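Local structure of adenosylmethionine-8-amino-7-oxononanoate aminotransferase (Methanocaldococcus jannaschii, 6ZHK) at residues N45-I50 against Y55-S60; E407-P410 against K414-Y417; G236-G239 against P245-D248; H156-G161 against L170-F175. The protein probably transfers the amino group of S-adenosyl-L-methionine to 7-keto-8-aminopelargonic acid in biotin biosynthesis, as a homodimeric pyridoxal-phosphate-dependent aminotransferase. All coordinates share one frame; numbering follows the deposited sequence. Where two conformers were deposited one is given.

Contact 1: residues N45-I50 against Y55-S60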
loop_
_atom_site.group_PDB
_atom_site.type_symbol
_atom_site.label_atom_id
_atom_site.label_comp_id
_atom_site.label_asym_id
_atom_site.label_seq_id
_atom_site.Cartn_x
_atom_site.Cartn_y
_atom_site.Cartn_z
ATOM N N ASN A 45 -26.381 -6.303 -0.059
ATOM C CA ASN A 45 -25.857 -5.354 -1.016
ATOM C C ASN A 45 -26.023 -3.898 -0.580
ATOM O O ASN A 45 -25.912 -3.009 -1.426
ATOM C CB ASN A 45 -26.426 -5.626 -2.406
ATOM C CG ASN A 45 -26.084 -7.022 -2.875
ATOM O OD1 ASN A 45 -24.939 -7.489 -2.672
ATOM N ND2 ASN A 45 -27.053 -7.705 -3.500
ATOM N N TYR A 46 -26.228 -3.649 0.725
ATOM C CA TYR A 46 -26.641 -2.336 1.190
ATOM C C TYR A 46 -25.728 -1.787 2.286
ATOM O O TYR A 46 -25.328 -2.509 3.184
ATOM C CB TYR A 46 -28.051 -2.413 1.811
ATOM C CG TYR A 46 -29.069 -2.596 0.726
ATOM C CD1 TYR A 46 -29.310 -3.855 0.176
ATOM C CD2 TYR A 46 -29.696 -1.485 0.190
ATOM C CE1 TYR A 46 -30.175 -3.976 -0.909
ATOM C CE2 TYR A 46 -30.596 -1.602 -0.863
ATOM C CZ TYR A 46 -30.839 -2.852 -1.401
ATOM O OH TYR A 46 -31.691 -2.855 -2.473
ATOM N N LEU A 47 -25.337 -0.521 2.122
ATOM C CA LEU A 47 -24.605 0.256 3.113
ATOM C C LEU A 47 -25.666 0.886 4.030
ATOM O O LEU A 47 -26.651 1.453 3.544
ATOM C CB LEU A 47 -23.896 1.380 2.346
ATOM C CG LEU A 47 -22.800 0.854 1.403
ATOM C CD1 LEU A 47 -22.410 1.904 0.345
ATOM C CD2 LEU A 47 -21.566 0.375 2.218
ATOM N N ILE A 48 -25.433 0.841 5.343
ATOM C CA ILE A 48 -26.385 1.409 6.286
ATOM C C ILE A 48 -25.717 2.562 7.019
ATOM O O ILE A 48 -24.658 2.354 7.618
ATOM C CB ILE A 48 -26.832 0.298 7.272
ATOM C CG1 ILE A 48 -27.446 -0.875 6.477
ATOM C CG2 ILE A 48 -27.811 0.871 8.310
ATOM C CD1 ILE A 48 -28.002 -2.028 7.341
ATOM N N ASP A 49 -26.319 3.756 6.938
ATOM C CA ASP A 49 -25.721 4.914 7.555
ATOM C C ASP A 49 -26.078 5.029 9.033
ATOM O O ASP A 49 -26.811 4.214 9.584
ATOM C CB ASP A 49 -25.927 6.178 6.730
ATOM C CG ASP A 49 -27.291 6.811 6.907
ATOM O OD1 ASP A 49 -28.094 6.232 7.666
ATOM O OD2 ASP A 49 -27.546 7.828 6.229
ATOM N N ILE A 50 -25.514 6.053 9.651
ATOM C CA ILE A 50 -25.619 6.264 11.082
ATOM C C ILE A 50 -27.044 6.724 11.417
ATOM O O ILE A 50 -27.359 6.800 12.604
ATOM C CB ILE A 50 -24.581 7.304 11.554
ATOM C CG1 ILE A 50 -24.780 8.676 10.874
ATOM C CG2 ILE A 50 -23.129 6.766 11.450
ATOM C CD1 ILE A 50 -23.850 9.807 11.406
ATOM N N TYR A 55 -28.643 2.041 1.540
ATOM C CA TYR A 55 -28.272 2.461 0.201
ATOM C C TYR A 55 -27.689 1.291 -0.568
ATOM O O TYR A 55 -26.777 0.638 -0.071
ATOM C CB TYR A 55 -27.278 3.614 0.304
ATOM C CG TYR A 55 -27.870 4.785 1.045
ATOM C CD1 TYR A 55 -28.656 5.715 0.372
ATOM C CD2 TYR A 55 -27.651 4.956 2.399
ATOM C CE1 TYR A 55 -29.255 6.777 1.044
ATOM C CE2 TYR A 55 -28.208 6.040 3.072
ATOM C CZ TYR A 55 -28.984 6.960 2.387
ATOM O OH TYR A 55 -29.562 8.021 3.034
ATOM N N LEU A 56 -28.271 0.971 -1.730
ATOM C CA LEU A 56 -27.702 -0.077 -2.558
ATOM C C LEU A 56 -26.286 0.342 -2.973
ATOM O O LEU A 56 -26.101 1.418 -3.534
ATOM C CB LEU A 56 -28.597 -0.227 -3.790
ATOM C CG LEU A 56 -28.220 -1.316 -4.796
ATOM C CD1 LEU A 56 -28.323 -2.695 -4.160
ATOM C CD2 LEU A 56 -29.209 -1.253 -5.947
ATOM N N ASP A 57 -25.322 -0.559 -2.810
ATOM C CA ASP A 57 -23.930 -0.194 -3.110
ATOM C C ASP A 57 -23.646 -0.418 -4.606
ATOM O O ASP A 57 -23.054 -1.410 -5.016
ATOM C CB ASP A 57 -23.019 -1.027 -2.227
ATOM C CG ASP A 57 -21.552 -0.586 -2.227
ATOM O OD1 ASP A 57 -21.180 0.320 -3.024
ATOM O OD2 ASP A 57 -20.818 -1.178 -1.445
ATOM N N ALA A 58 -24.086 0.532 -5.412
ATOM C CA ALA A 58 -24.155 0.351 -6.858
ATOM C C ALA A 58 -22.752 0.502 -7.465
ATOM O O ALA A 58 -22.583 0.105 -8.613
ATOM C CB ALA A 58 -25.123 1.378 -7.438
ATOM N N VAL A 59 -21.765 0.970 -6.668
ATOM C CA VAL A 59 -20.376 1.014 -7.126
ATOM C C VAL A 59 -19.473 0.051 -6.341
ATOM O O VAL A 59 -18.221 0.145 -6.397
ATOM C CB VAL A 59 -19.817 2.448 -7.195
ATOM C CG1 VAL A 59 -20.437 3.279 -8.333
ATOM C CG2 VAL A 59 -19.889 3.202 -5.842
ATOM N N SER A 60 -20.087 -0.824 -5.543
ATOM C CA SER A 60 -19.336 -1.825 -4.790
ATOM C C SER A 60 -18.240 -1.210 -3.951
ATOM O O SER A 60 -17.160 -1.780 -3.874
ATOM C CB SER A 60 -18.760 -2.852 -5.740
ATOM O OG SER A 60 -19.822 -3.617 -6.286
#

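Contact 2: residues E407-P410 against K414-Y417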
loop_
_atom_site.group_PDB
_atom_site.type_symbol
_atom_site.label_atom_id
_atom_site.label_comp_id
_atom_site.label_asym_id
_atom_site.label_seq_id
_atom_site.Cartn_x
_atom_site.Cartn_y
_atom_site.Cartn_z
ATOM N N GLU A 407 -21.271 17.351 -26.937
ATOM C CA GLU A 407 -20.546 18.320 -26.127
ATOM C C GLU A 407 -20.680 17.986 -24.641
ATOM O O GLU A 407 -21.781 17.785 -24.158
ATOM C CB GLU A 407 -21.102 19.713 -26.401
ATOM C CG GLU A 407 -20.827 20.719 -25.304
ATOM C CD GLU A 407 -21.682 21.964 -25.395
ATOM O OE1 GLU A 407 -22.695 21.888 -26.102
ATOM O OE2 GLU A 407 -21.342 23.007 -24.757
ATOM N N PRO A 408 -19.563 17.925 -23.876
ATOM C CA PRO A 408 -19.620 17.757 -22.424
ATOM C C PRO A 408 -20.135 18.924 -21.567
ATOM O O PRO A 408 -20.115 20.090 -21.954
ATOM C CB PRO A 408 -18.156 17.493 -22.057
ATOM C CG PRO A 408 -17.363 18.223 -23.154
ATOM C CD PRO A 408 -18.188 17.932 -24.389
ATOM N N TYR A 409 -20.593 18.582 -20.364
ATOM C CA TYR A 409 -20.757 19.555 -19.310
ATOM C C TYR A 409 -19.372 19.937 -18.815
ATOM O O TYR A 409 -18.487 19.095 -18.789
ATOM C CB TYR A 409 -21.610 18.978 -18.166
ATOM C CG TYR A 409 -23.036 18.664 -18.551
ATOM C CD1 TYR A 409 -24.025 19.643 -18.512
ATOM C CD2 TYR A 409 -23.370 17.408 -19.030
ATOM C CE1 TYR A 409 -25.324 19.353 -18.892
ATOM C CE2 TYR A 409 -24.674 17.099 -19.375
ATOM C CZ TYR A 409 -25.650 18.077 -19.319
ATOM O OH TYR A 409 -26.918 17.727 -19.676
ATOM N N PRO A 410 -19.154 21.222 -18.463
ATOM C CA PRO A 410 -17.901 21.658 -17.849
ATOM C C PRO A 410 -17.549 20.849 -16.601
ATOM O O PRO A 410 -18.420 20.353 -15.902
ATOM C CB PRO A 410 -18.157 23.104 -17.392
ATOM C CG PRO A 410 -19.536 23.490 -17.942
ATOM C CD PRO A 410 -20.109 22.303 -18.694
ATOM N N LYS A 414 -20.243 19.313 -12.399
ATOM C CA LYS A 414 -20.490 18.108 -11.599
ATOM C C LYS A 414 -21.757 17.396 -12.061
ATOM O O LYS A 414 -22.610 17.018 -11.243
ATOM C CB LYS A 414 -20.573 18.461 -10.104
ATOM C CG LYS A 414 -19.280 19.069 -9.543
ATOM C CD LYS A 414 -19.333 19.483 -8.066
ATOM C CE LYS A 414 -19.319 18.328 -7.082
ATOM N NZ LYS A 414 -19.673 18.757 -5.702
ATOM N N ALA A 415 -21.901 17.204 -13.380
ATOM C CA ALA A 415 -23.153 16.617 -13.849
ATOM C C ALA A 415 -23.406 15.230 -13.260
ATOM O O ALA A 415 -24.534 14.897 -12.892
ATOM C CB ALA A 415 -23.210 16.582 -15.353
ATOM N N GLY A 416 -22.387 14.364 -13.244
ATOM C CA GLY A 416 -22.596 13.068 -12.608
ATOM C C GLY A 416 -23.018 13.137 -11.128
ATOM O O GLY A 416 -23.865 12.372 -10.706
ATOM N N TYR A 417 -22.429 14.031 -10.333
ATOM C CA TYR A 417 -22.852 14.204 -8.934
ATOM C C TYR A 417 -24.306 14.708 -8.835
ATOM O O TYR A 417 -25.043 14.363 -7.906
ATOM C CB TYR A 417 -21.896 15.143 -8.196
ATOM C CG TYR A 417 -20.587 14.494 -7.787
ATOM C CD1 TYR A 417 -20.560 13.462 -6.848
ATOM C CD2 TYR A 417 -19.378 14.974 -8.275
ATOM C CE1 TYR A 417 -19.365 12.869 -6.439
ATOM C CE2 TYR A 417 -18.186 14.347 -7.934
ATOM C CZ TYR A 417 -18.180 13.317 -7.004
ATOM O OH TYR A 417 -16.974 12.791 -6.676
HETATM O O HOH W 1 -19.764 17.709 -15.099
#

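Contact 3: residues G236-G239 against P245-D248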
loop_
_atom_site.group_PDB
_atom_site.type_symbol
_atom_site.label_atom_id
_atom_site.label_comp_id
_atom_site.label_asym_id
_atom_site.label_seq_id
_atom_site.Cartn_x
_atom_site.Cartn_y
_atom_site.Cartn_z
ATOM N N GLY A 236 -8.984 -4.775 -20.154
ATOM C CA GLY A 236 -10.056 -4.907 -21.135
ATOM C C GLY A 236 -11.042 -3.768 -21.013
ATOM O O GLY A 236 -11.934 -3.616 -21.872
ATOM N N ILE A 237 -10.881 -2.975 -19.936
ATOM C CA ILE A 237 -11.682 -1.785 -19.819
ATOM C C ILE A 237 -10.908 -0.748 -19.012
ATOM O O ILE A 237 -10.099 -1.116 -18.197
ATOM C CB ILE A 237 -13.025 -2.147 -19.171
ATOM C CG1 ILE A 237 -13.966 -0.935 -18.986
ATOM C CG2 ILE A 237 -12.771 -2.896 -17.891
ATOM C CD1 ILE A 237 -15.392 -1.405 -18.738
ATOM N N MET A 238 -11.024 0.508 -19.425
ATOM C CA MET A 238 -10.389 1.616 -18.728
ATOM C C MET A 238 -11.369 2.152 -17.677
ATOM O O MET A 238 -12.370 2.802 -18.003
ATOM C CB MET A 238 -9.982 2.702 -19.729
ATOM C CG MET A 238 -9.168 2.139 -20.953
ATOM S SD MET A 238 -8.839 3.461 -22.162
ATOM C CE MET A 238 -7.608 4.359 -21.224
ATOM N N GLY A 239 -11.113 1.844 -16.411
ATOM C CA GLY A 239 -12.072 2.191 -15.370
ATOM C C GLY A 239 -12.180 3.698 -15.139
ATOM O O GLY A 239 -13.260 4.320 -15.313
ATOM N N PRO A 245 -14.546 0.264 -22.671
ATOM C CA PRO A 245 -13.938 -1.005 -23.034
ATOM C C PRO A 245 -12.821 -0.721 -24.040
ATOM O O PRO A 245 -12.910 0.194 -24.869
ATOM C CB PRO A 245 -15.048 -1.825 -23.738
ATOM C CG PRO A 245 -16.114 -0.795 -24.067
ATOM C CD PRO A 245 -15.922 0.415 -23.165
ATOM N N TYR A 246 -11.791 -1.566 -23.996
ATOM C CA TYR A 246 -10.884 -1.703 -25.121
ATOM C C TYR A 246 -11.657 -2.492 -26.174
ATOM O O TYR A 246 -12.362 -3.430 -25.806
ATOM C CB TYR A 246 -9.755 -2.638 -24.709
ATOM C CG TYR A 246 -8.709 -2.018 -23.819
ATOM C CD1 TYR A 246 -9.030 -1.623 -22.537
ATOM C CD2 TYR A 246 -7.407 -1.864 -24.240
ATOM C CE1 TYR A 246 -8.088 -1.062 -21.702
ATOM C CE2 TYR A 246 -6.437 -1.335 -23.398
ATOM C CZ TYR A 246 -6.800 -0.890 -22.140
ATOM O OH TYR A 246 -5.910 -0.320 -21.270
ATOM N N PRO A 247 -11.542 -2.193 -27.483
ATOM C CA PRO A 247 -12.217 -3.023 -28.491
ATOM C C PRO A 247 -11.782 -4.480 -28.403
ATOM O O PRO A 247 -10.647 -4.769 -28.034
ATOM C CB PRO A 247 -11.711 -2.431 -29.818
ATOM C CG PRO A 247 -11.325 -1.019 -29.491
ATOM C CD PRO A 247 -10.788 -1.084 -28.070
ATOM N N ASP A 248 -12.647 -5.406 -28.832
ATOM C CA ASP A 248 -12.281 -6.815 -28.910
ATOM C C ASP A 248 -11.072 -6.931 -29.837
ATOM O O ASP A 248 -10.980 -6.189 -30.820
ATOM C CB ASP A 248 -13.462 -7.725 -29.322
ATOM C CG ASP A 248 -14.470 -7.961 -28.201
ATOM O OD1 ASP A 248 -14.126 -7.662 -27.016
ATOM O OD2 ASP A 248 -15.581 -8.465 -28.496
#

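Contact 4: residues H156-G161 against L170-F175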
loop_
_atom_site.group_PDB
_atom_site.type_symbol
_atom_site.label_atom_id
_atom_site.label_comp_id
_atom_site.label_asym_id
_atom_site.label_seq_id
_atom_site.Cartn_x
_atom_site.Cartn_y
_atom_site.Cartn_z
ATOM N N HIS A 156 -3.479 3.443 -13.114
ATOM C CA HIS A 156 -2.834 2.329 -12.434
ATOM C C HIS A 156 -2.625 2.634 -10.956
ATOM O O HIS A 156 -2.092 1.780 -10.241
ATOM C CB HIS A 156 -1.517 1.991 -13.163
ATOM C CG HIS A 156 -1.832 1.425 -14.523
ATOM N ND1 HIS A 156 -2.510 0.248 -14.691
ATOM C CD2 HIS A 156 -1.621 1.900 -15.747
ATOM C CE1 HIS A 156 -2.741 0.026 -15.974
ATOM N NE2 HIS A 156 -2.145 0.983 -16.642
ATOM N N GLY A 157 -3.117 3.791 -10.491
ATOM C CA GLY A 157 -2.953 4.148 -9.095
ATOM C C GLY A 157 -2.252 5.486 -8.944
ATOM O O GLY A 157 -1.865 6.116 -9.942
ATOM N N ASP A 158 -1.946 5.831 -7.682
ATOM C CA ASP A 158 -1.563 7.213 -7.412
ATOM C C ASP A 158 -0.153 7.368 -6.818
ATOM O O ASP A 158 0.258 8.509 -6.562
ATOM C CB ASP A 158 -2.507 7.859 -6.386
ATOM C CG ASP A 158 -3.957 7.843 -6.830
ATOM O OD1 ASP A 158 -4.186 7.984 -8.046
ATOM O OD2 ASP A 158 -4.787 7.556 -5.972
ATOM N N THR A 159 0.589 6.260 -6.546
ATOM C CA THR A 159 1.978 6.440 -6.164
ATOM C C THR A 159 2.812 6.825 -7.403
ATOM O O THR A 159 2.327 6.783 -8.530
ATOM C CB THR A 159 2.475 5.202 -5.412
ATOM O OG1 THR A 159 2.112 4.092 -6.243
ATOM C CG2 THR A 159 1.766 5.045 -4.090
ATOM N N VAL A 160 4.068 7.213 -7.195
ATOM C CA VAL A 160 4.813 7.876 -8.293
ATOM C C VAL A 160 5.019 6.933 -9.486
ATOM O O VAL A 160 4.878 7.314 -10.635
ATOM C CB VAL A 160 6.135 8.442 -7.756
ATOM C CG1 VAL A 160 7.091 8.868 -8.860
ATOM C CG2 VAL A 160 5.806 9.640 -6.846
ATOM N N GLY A 161 5.406 5.689 -9.217
ATOM C CA GLY A 161 5.537 4.712 -10.285
ATOM C C GLY A 161 4.233 4.447 -11.025
ATOM O O GLY A 161 4.221 4.452 -12.290
ATOM N N LEU A 170 -5.573 14.668 -15.578
ATOM C CA LEU A 170 -6.232 15.526 -14.597
ATOM C C LEU A 170 -5.707 15.199 -13.201
ATOM O O LEU A 170 -5.429 16.126 -12.430
ATOM C CB LEU A 170 -7.760 15.305 -14.640
ATOM C CG LEU A 170 -8.587 16.048 -13.584
ATOM C CD1 LEU A 170 -8.620 17.566 -13.775
ATOM C CD2 LEU A 170 -10.012 15.449 -13.505
ATOM N N PHE A 171 -5.692 13.888 -12.874
ATOM C CA PHE A 171 -5.308 13.488 -11.512
ATOM C C PHE A 171 -3.816 13.706 -11.208
ATOM O O PHE A 171 -3.439 14.030 -10.056
ATOM C CB PHE A 171 -5.664 12.012 -11.253
ATOM C CG PHE A 171 -7.127 11.657 -11.354
ATOM C CD1 PHE A 171 -8.113 12.641 -11.225
ATOM C CD2 PHE A 171 -7.514 10.344 -11.636
ATOM C CE1 PHE A 171 -9.463 12.313 -11.300
ATOM C CE2 PHE A 171 -8.867 10.040 -11.741
ATOM C CZ PHE A 171 -9.832 11.009 -11.566
ATOM N N HIS A 172 -2.955 13.439 -12.208
ATOM C CA HIS A 172 -1.527 13.306 -11.920
ATOM C C HIS A 172 -0.622 14.287 -12.697
ATOM O O HIS A 172 0.570 14.349 -12.434
ATOM C CB HIS A 172 -1.118 11.879 -12.307
ATOM C CG HIS A 172 -1.922 10.822 -11.616
ATOM N ND1 HIS A 172 -2.177 9.580 -12.211
ATOM C CD2 HIS A 172 -2.359 10.745 -10.361
ATOM C CE1 HIS A 172 -2.823 8.834 -11.328
ATOM N NE2 HIS A 172 -2.929 9.515 -10.185
ATOM N N GLY A 173 -1.187 15.074 -13.623
ATOM C CA GLY A 173 -0.474 15.975 -14.515
ATOM C C GLY A 173 0.422 16.982 -13.769
ATOM O O GLY A 173 1.537 17.291 -14.224
ATOM N N VAL A 174 -0.055 17.511 -12.661
ATOM C CA VAL A 174 0.787 18.411 -11.876
ATOM C C VAL A 174 2.111 17.776 -11.391
ATOM O O VAL A 174 3.101 18.480 -11.117
ATOM C CB VAL A 174 -0.039 19.008 -10.735
ATOM C CG1 VAL A 174 -0.397 17.994 -9.642
ATOM C CG2 VAL A 174 0.674 20.237 -10.148
ATOM N N PHE A 175 2.133 16.443 -11.223
ATOM C CA PHE A 175 3.315 15.757 -10.682
ATOM C C PHE A 175 4.375 15.444 -11.744
ATOM O O PHE A 175 5.378 14.784 -11.431
ATOM C CB PHE A 175 2.858 14.512 -9.910
ATOM C CG PHE A 175 2.019 14.873 -8.721
ATOM C CD1 PHE A 175 2.605 15.477 -7.603
ATOM C CD2 PHE A 175 0.639 14.726 -8.741
ATOM C CE1 PHE A 175 1.825 15.893 -6.531
ATOM C CE2 PHE A 175 -0.124 15.116 -7.653
ATOM C CZ PHE A 175 0.471 15.699 -6.560
#

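Contact 1: residues N45-I50 against Y55-S60
Tyr-46 and Leu-47 run beside Leu-56 and Tyr-55 as arms of an antiparallel beta hairpin, the short strand axes approaching to 4.6 Å at 138°. Leu-47 and Tyr-55 are the hydrogen-bonded pair: Leu-47 N reaches Tyr-55 O, and Tyr-55 N reaches Leu-47 O, each over 2.9 Å. A further bond of 2.9 Å joins Asp-57 N to Asn-45 O. Between these rungs lies the non-hydrogen-bonded pair Tyr-46 and Leu-56, where Tyr-46 CA makes a CA-H...O contact of 3.2 Å with Tyr-55 O. On the face that this pair shares, Leu-56 CD1 sits over the Tyr-46 ring, 4.2 Å from its centroid, in a CH-pi contact. The Leu-56 CG, opposite its own backbone N (chi1 -178°), carries that methyl across to the ring. Leu-47 and Tyr-55 occupy the other face. Here the branched end of Leu-47 lies against the Asp-57 carboxylate, Leu-47 CD1 to Asp-57 CG 3.7 Å, while Asp-49 OD2 comes to the edge of the Tyr-55 ring, 3.7 Å from CE2. The other oxygen of Asp-49, OD1, holds the turn through Tyr-51 N and Asn-53 N. Buried Asp-57 has its OD2 hydrogen-bonded to Ser-61 OG and His-69 NE2; since Leu-47 offers it hydrocarbon, these bonds probably repay part of the cost of burying a carboxylate here.

Contact 2: residues E407-P410 against K414-Y417
Tyr-409 turns its ring toward the start of helix 415-425, and the methyl of Ala-415 meets it near the root of the ring. Ala-415 CB is 3.8 Å from Tyr-409 CD2 and equally close to CG, so the contact is displaced from the middle: CB stands 4.2 Å from the ring centroid, 30° off the ring normal, an off-centre CH-pi contact. The backbone of Tyr-409 directs its CB toward Ala-415, and the first torsion, with CG opposite the carbonyl carbon (chi1 -65°), then places the ring so that its CG and CD2 side meets the methyl. Leu-399 of strand 394-399 touches both side chains, and Tyr-413 lays its ring nearly parallel to that of Tyr-409. The far end of the tyrosine is fixed too, its OH hydrogen-bonded to Leu-466 O. Alanine suits the helix side, being small enough to let the broad ring come close to the backbone. Lys-414, at the N-cap position, leaves the backbone on the side away from the loop, and in one of its two conformers NZ forms a salt bridge with Glu-30; Phe-327 of the second subunit packs on this lysine. No direct hydrogen bond joins the two segments. A water does so instead, donating to Pro-410 O over 3.1 Å and accepting from Ala-415 N over 2.8 Å. An amide in the first turn of a helix has no carbonyl of an earlier turn to bind, and this water supplies the missing acceptor; the loop is thus tied to the helix by an aromatic-methyl contact and one bridging water.

Contact 3: residues G236-G239 against P245-D248
Gly-236 and Ile-237 lead into a small two-stranded antiparallel ribbon, strands 237-238 and 244-245, and meet Tyr-246 and Pro-245 there. Gly-236 has backbone angles that would jam a side chain against the preceding carbonyl, which calls for glycine. Its O accepts Tyr-246 N at 3.0 Å, the donor standing well above the carbonyl plane (55°), and is also bonded by Arg-391 NE. Ile-237 pairs with Pro-245 in a non-hydrogen-bonded bridge, CA to CA only 4.0 Å; proline fits at such a position because the bridge asks no N-H of it. The Ile-237 branch CG1 lies 3.9 Å from Pro-245 N. The Tyr-246 ring lies against the backbone, CD1 3.5 Å from Ile-237 N, and its OH is hydrogen-bonded to Glu-234 N. Without this ring, as with an alanine here, Glu-234 N would probably lose that partner and Met-238 the surface it packs on. The side chains of Met-238 and Tyr-246 cross at about a right angle. The first torsion of Met-238 (chi1 -50°) sets CG at the ring, and the extended second one (175°) carries SD to an oblique Met-aromatic contact 5.1 Å from the centroid, while Met-238 CG touches Tyr-246 CE1 at 3.5 Å.

Contact 4: residues H156-G161 against L170-F175
His-172 NE2 donates to Asp-158 OD1 over 2.9 Å in a fairly straight bond, 161° at the hydrogen. The oxygen lies at the edge of the imidazole, practically in its plane, and is approached from the anti side of the carboxylate; the two flat groups are steeply turned, 68° apart. Asp-158 CG sits opposite the carbonyl carbon, beside its own N (chi1 -58°), which brings the carboxylate toward the imidazole. Beside this bond, Gly-157 O comes within 3.2 Å of His-172 CE1. Histidine suits the place by offering a flat ring whose N-H can be aimed edge-on at a buried acid. Phe-171 CB lies 3.6 Å above one face of the imidazole, toward its rim; Met-163 and Tyr-25 also touch this side chain. In this His-carboxylate hydrogen bond the acid belongs to the loop after strand 147-151 in the large domain of a fold-type I aminotransferase, the histidine to helix 169-172. Asp-158 OD1 is shared with the hydroxyls of Tyr-155, a predicted substrate-binding residue, and Tyr-25, predicted to take part in substrate recognition. A leucine replacing His-172 has no N-H to give, and OD1 would probably be left with the two tyrosines alone among these partners. Further out, Asp-158 OD2 binds Gly-336 N of the second subunit, and His-156 ND1 is hydrogen-bonded to Asp-268 OD2, a predicted cofactor ligand.

Overall arrangement
Along the chain the order is contact 1, contact 4, contact 3, contact 2, each closing before the next opens. Contact 1 lies in the four-stranded sheet, whose outer strand 428-429 comes just after helix 415-425, begun in contact 2; those two centres lie 24 Å apart. Contact 3 lies in a two-stranded ribbon after strand 228-234, and contact 4 in loops and helices after strand 147-151, its neighbour in the seven-stranded sheet; their nearest atoms are about 6 Å apart. No two contacts touch. Contacts 3 and 4 come close to predicted substrate and cofactor residues, and contact 4 is bonded to the second subunit, consistent with an active site at the dimer interface.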